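Local coordinates for protein alpha-galactosidase (Lactobacillus brevis, PDB 3MI6) that probably hydrolyses terminal, non-reducing alpha-D-galactose residues of alpha-D-galactosides, as a member of glycosyl hydrolase family 36, at residues Pro323-Ala326 / His327-Arg330; Phe561-Ser564 / Tyr565-Gln569. All blocks are in the same frame, centred on the assembly; numbering follows the deposited sequence.

Both contacts are local and belong to the family 36 (beta/alpha)8 barrel, but at different depths. Interaction 1 folds the loop that leads from helix 305-319 into strand 333-335, the first barrel strand, and is partly buried; interaction 2 is the wholly buried last turn of helix 553-566, on the way to strand 572-576, the seventh. Their centres lie about 18 Å apart and they do not touch. Backbone hydrogen bonds close a turn in each. To these interaction 1 adds an ion pair between partly exposed side chains, R324 and E328, whereas interaction 2 adds buried aromatic rings packed beside the helix. Neither lies at the predicted active site.

Interaction 1. Residues Pro323-Ala326 / His327-Arg330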
loop_
_atom_site.group_PDB
_atom_site.type_symbol
_atom_site.label_atom_id
_atom_site.label_comp_id
_atom_site.label_asym_id
_atom_site.label_seq_id
_atom_site.Cartn_x
_atom_site.Cartn_y
_atom_site.Cartn_z
ATOM N N PRO D 323 27.249 -35.675 -6.305
ATOM C CA PRO D 323 27.419 -36.421 -5.042
ATOM C C PRO D 323 28.858 -36.459 -4.522
ATOM O O PRO D 323 29.105 -36.706 -3.342
ATOM C CB PRO D 323 26.971 -37.835 -5.412
ATOM C CG PRO D 323 26.078 -37.650 -6.578
ATOM C CD PRO D 323 26.664 -36.517 -7.357
ATOM N N ARG D 324 29.805 -36.222 -5.411
ATOM C CA ARG D 324 31.204 -36.187 -5.048
ATOM C C ARG D 324 31.501 -34.986 -4.155
ATOM O O ARG D 324 32.502 -34.971 -3.437
ATOM C CB ARG D 324 32.054 -36.135 -6.322
ATOM C CG ARG D 324 33.529 -35.966 -6.096
ATOM C CD ARG D 324 34.091 -37.129 -5.290
ATOM N NE ARG D 324 35.492 -36.894 -4.951
ATOM C CZ ARG D 324 35.895 -36.282 -3.841
ATOM N NH1 ARG D 324 35.004 -35.856 -2.947
ATOM N NH2 ARG D 324 37.187 -36.098 -3.628
ATOM N N PHE D 325 30.647 -33.967 -4.206
ATOM C CA PHE D 325 30.921 -32.752 -3.445
ATOM C C PHE D 325 29.717 -32.228 -2.678
ATOM O O PHE D 325 29.848 -31.315 -1.883
ATOM C CB PHE D 325 31.523 -31.651 -4.332
ATOM C CG PHE D 325 32.889 -31.975 -4.870
ATOM C CD1 PHE D 325 33.053 -32.403 -6.181
ATOM C CD2 PHE D 325 34.007 -31.853 -4.068
ATOM C CE1 PHE D 325 34.299 -32.713 -6.678
ATOM C CE2 PHE D 325 35.275 -32.154 -4.562
ATOM C CZ PHE D 325 35.418 -32.582 -5.872
ATOM N N ALA D 326 28.560 -32.837 -2.895
ATOM C CA ALA D 326 27.328 -32.434 -2.233
ATOM C C ALA D 326 27.500 -32.165 -0.742
ATOM O O ALA D 326 26.922 -31.201 -0.214
ATOM C CB ALA D 326 26.270 -33.491 -2.433
ATOM N N HIS D 327 28.261 -33.029 -0.068
ATOM C CA HIS D 327 28.434 -32.977 1.390
ATOM C C HIS D 327 29.874 -32.716 1.842
ATOM O O HIS D 327 30.154 -32.630 3.039
ATOM C CB HIS D 327 27.968 -34.278 2.034
ATOM C CG HIS D 327 26.559 -34.648 1.710
ATOM N ND1 HIS D 327 26.196 -35.211 0.505
ATOM C CD2 HIS D 327 25.426 -34.561 2.443
ATOM C CE1 HIS D 327 24.897 -35.447 0.504
ATOM N NE2 HIS D 327 24.407 -35.065 1.671
ATOM N N GLU D 328 30.791 -32.595 0.895
ATOM C CA GLU D 328 32.186 -32.386 1.253
ATOM C C GLU D 328 32.483 -30.912 1.546
ATOM O O GLU D 328 32.164 -30.029 0.760
ATOM C CB GLU D 328 33.128 -32.940 0.175
ATOM C CG GLU D 328 34.597 -32.966 0.609
ATOM C CD GLU D 328 35.534 -33.560 -0.445
ATOM O OE1 GLU D 328 36.006 -32.804 -1.328
ATOM O OE2 GLU D 328 35.809 -34.782 -0.379
ATOM N N GLU D 329 33.079 -30.651 2.695
ATOM C CA GLU D 329 33.502 -29.304 3.010
ATOM C C GLU D 329 34.375 -28.761 1.889
ATOM O O GLU D 329 35.279 -29.433 1.396
ATOM C CB GLU D 329 34.226 -29.266 4.362
ATOM C CG GLU D 329 33.296 -29.580 5.536
ATOM C CD GLU D 329 33.974 -29.532 6.893
ATOM O OE1 GLU D 329 35.019 -28.865 7.046
ATOM O OE2 GLU D 329 33.446 -30.170 7.823
ATOM N N ARG D 330 34.084 -27.538 1.480
ATOM C CA ARG D 330 34.864 -26.882 0.452
ATOM C C ARG D 330 36.005 -26.042 0.987
ATOM O O ARG D 330 35.861 -25.311 1.973
ATOM C CB ARG D 330 33.950 -26.089 -0.442
ATOM C CG ARG D 330 33.272 -27.042 -1.363
ATOM C CD ARG D 330 31.878 -26.689 -1.584
ATOM N NE ARG D 330 31.007 -27.838 -1.445
ATOM C CZ ARG D 330 29.911 -27.968 -2.163
ATOM N NH1 ARG D 330 29.631 -27.048 -3.069
ATOM N NH2 ARG D 330 29.109 -28.996 -1.988
#
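A salt bridge across a tight turn, R324 with E328, marks this local contact in the loop between helix 305-319 and strand 333-335. R324 NH1 donates to E328 OE2 at 2.9 Å, almost straight (170°) and in the guanidinium plane, but it meets the carboxylate from above its plane, the two flat groups being nearly perpendicular. The bend at chi2 (61°) brings the guanidinium round toward E328, although CB points away from 327-330, and the long reach of arginine suits a partly exposed place. The buried ring of F325 lies beside the E328 side chain; NH1 of R324 lies over the rim of one ring face, while E328 OE1 comes in obliquely, 3.4 Å from F325 CE2. The F325 carbonyl closes the turn: E328 N donates to F325 O at 3.2 Å, the three-residue step of a beta turn with the small, buried A326 and H327 as its two central residues. R330 NH2 also approaches that oxygen, at a doubtfully short distance, while R330 NE makes a weak bond to E328 O. Beyond the turn, R330 O is held by R630 and Q634 of helix 630-635, and E329 forms a salt bridge with R630, joining the run-in to strand 333-335 to that helix.

Interaction 2. Residues Phe561-Ser564 / Tyr565-Gln569; sequences FGTS and YGYPQ
The C-terminal turn of helix 553-566, in the beta-alpha-beta unit that links barrel strands 544-546 and 572-576, is where F561 to S564 meet Y565 and Y567. The F561 and Y565 side chains cross at a slant, with F561 CD1 3.9 Å from Y565 CE1. With CG anti to its own carbonyl carbon (chi1 -76°), Y565 lays its ring back along the helix, bringing CD1 to 3.4 Å from F561 O. Large aromatics suit this buried face, which also takes in F196 and R640; the latter makes a cation-pi contact with Y565, whose hydroxyl has a weak bond to D242.

In this last turn the T563 carbonyl takes two backbone donors. G566 N reaches T563 O at 2.9 Å, a three-residue step. Y567 N reaches T563 O at 2.7 Å, a four-residue one. Y565 N likewise takes a three-residue step, to G562 O at 3.2 Å, so the last turn is tightened as the chain leaves for strand 572-576. G566, having no side chain, sits beside the Y567 ring where the helix gives way to loop. That ring brings CD2, at its edge, to 3.4 Å from T563 O, while T563 CG2 packs against CD2 and CB; the T563 hydroxyl is bonded to R204 and I559, and the Y567 hydroxyl to N230. S564 OG, placed between the backbone N and carbonyl carbon (chi1 65°), donates back to F561 O and is also bonded to R640. S564 CA-H points almost straight at Y567 O, 3.1 Å from CA.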
loop_
_atom_site.group_PDB
_atom_site.type_symbol
_atom_site.label_atom_id
_atom_site.label_comp_id
_atom_site.label_asym_id
_atom_site.label_seq_id
_atom_site.Cartn_x
_atom_site.Cartn_y
_atom_site.Cartn_z
ATOM N N PHE D 561 21.390 -12.713 0.271
ATOM C CA PHE D 561 20.068 -12.822 0.838
ATOM C C PHE D 561 19.107 -13.313 -0.239
ATOM O O PHE D 561 18.379 -14.278 -0.028
ATOM C CB PHE D 561 19.604 -11.479 1.377
ATOM C CG PHE D 561 18.569 -11.593 2.454
ATOM C CD1 PHE D 561 17.225 -11.528 2.146
ATOM C CD2 PHE D 561 18.944 -11.768 3.780
ATOM C CE1 PHE D 561 16.287 -11.627 3.139
ATOM C CE2 PHE D 561 18.006 -11.869 4.758
ATOM C CZ PHE D 561 16.677 -11.800 4.438
ATOM N N GLY D 562 19.106 -12.652 -1.392
ATOM C CA GLY D 562 18.227 -13.039 -2.479
ATOM C C GLY D 562 18.530 -14.431 -3.012
ATOM O O GLY D 562 17.623 -15.242 -3.219
ATOM N N THR D 563 19.804 -14.728 -3.228
ATOM C CA THR D 563 20.159 -16.035 -3.751
ATOM C C THR D 563 19.633 -17.169 -2.853
ATOM O O THR D 563 19.157 -18.192 -3.360
ATOM C CB THR D 563 21.681 -16.148 -4.006
ATOM O OG1 THR D 563 22.075 -15.130 -4.937
ATOM C CG2 THR D 563 22.037 -17.511 -4.580
ATOM N N SER D 564 19.683 -16.977 -1.534
ATOM C CA SER D 564 19.269 -18.019 -0.581
ATOM C C SER D 564 17.819 -18.510 -0.712
ATOM O O SER D 564 17.508 -19.637 -0.324
ATOM C CB SER D 564 19.538 -17.586 0.860
ATOM O OG SER D 564 18.747 -16.466 1.209
ATOM N N TYR D 565 16.936 -17.678 -1.252
ATOM C CA TYR D 565 15.562 -18.109 -1.496
ATOM C C TYR D 565 15.567 -19.321 -2.426
ATOM O O TYR D 565 14.749 -20.240 -2.298
ATOM C CB TYR D 565 14.725 -16.968 -2.075
ATOM C CG TYR D 565 14.329 -15.943 -1.038
ATOM C CD1 TYR D 565 15.089 -14.791 -0.832
ATOM C CD2 TYR D 565 13.185 -16.122 -0.242
ATOM C CE1 TYR D 565 14.718 -13.833 0.158
ATOM C CE2 TYR D 565 12.809 -15.179 0.736
ATOM C CZ TYR D 565 13.585 -14.039 0.938
ATOM O OH TYR D 565 13.216 -13.111 1.898
ATOM N N GLY D 566 16.516 -19.334 -3.357
ATOM C CA GLY D 566 16.560 -20.368 -4.358
ATOM C C GLY D 566 17.718 -21.311 -4.175
ATOM O O GLY D 566 17.692 -22.431 -4.684
ATOM N N TYR D 567 18.738 -20.876 -3.449
ATOM C CA TYR D 567 19.966 -21.653 -3.384
ATOM C C TYR D 567 20.661 -21.590 -2.015
ATOM O O TYR D 567 20.920 -20.521 -1.487
ATOM C CB TYR D 567 20.900 -21.233 -4.537
ATOM C CG TYR D 567 20.195 -21.104 -5.889
ATOM C CD1 TYR D 567 20.203 -22.137 -6.801
ATOM C CD2 TYR D 567 19.529 -19.943 -6.243
ATOM C CE1 TYR D 567 19.575 -22.015 -8.027
ATOM C CE2 TYR D 567 18.893 -19.812 -7.446
ATOM C CZ TYR D 567 18.910 -20.847 -8.341
ATOM O OH TYR D 567 18.269 -20.717 -9.563
ATOM N N PRO D 568 20.978 -22.762 -1.451
ATOM C CA PRO D 568 21.657 -22.902 -0.158
ATOM C C PRO D 568 23.067 -22.356 -0.225
ATOM O O PRO D 568 23.664 -22.361 -1.288
ATOM C CB PRO D 568 21.729 -24.411 0.046
ATOM C CG PRO D 568 20.899 -25.035 -1.070
ATOM C CD PRO D 568 20.820 -24.050 -2.152
ATOM N N GLN D 569 23.607 -21.916 0.902
ATOM C CA GLN D 569 24.924 -21.285 0.930
ATOM C C GLN D 569 26.054 -22.180 0.426
ATOM O O GLN D 569 27.091 -21.687 -0.001
ATOM C CB GLN D 569 25.255 -20.781 2.336
ATOM C CG GLN D 569 25.422 -21.869 3.347
ATOM C CD GLN D 569 24.121 -22.323 3.957
ATOM O OE1 GLN D 569 23.059 -22.172 3.362
ATOM N NE2 GLN D 569 24.196 -22.882 5.163
#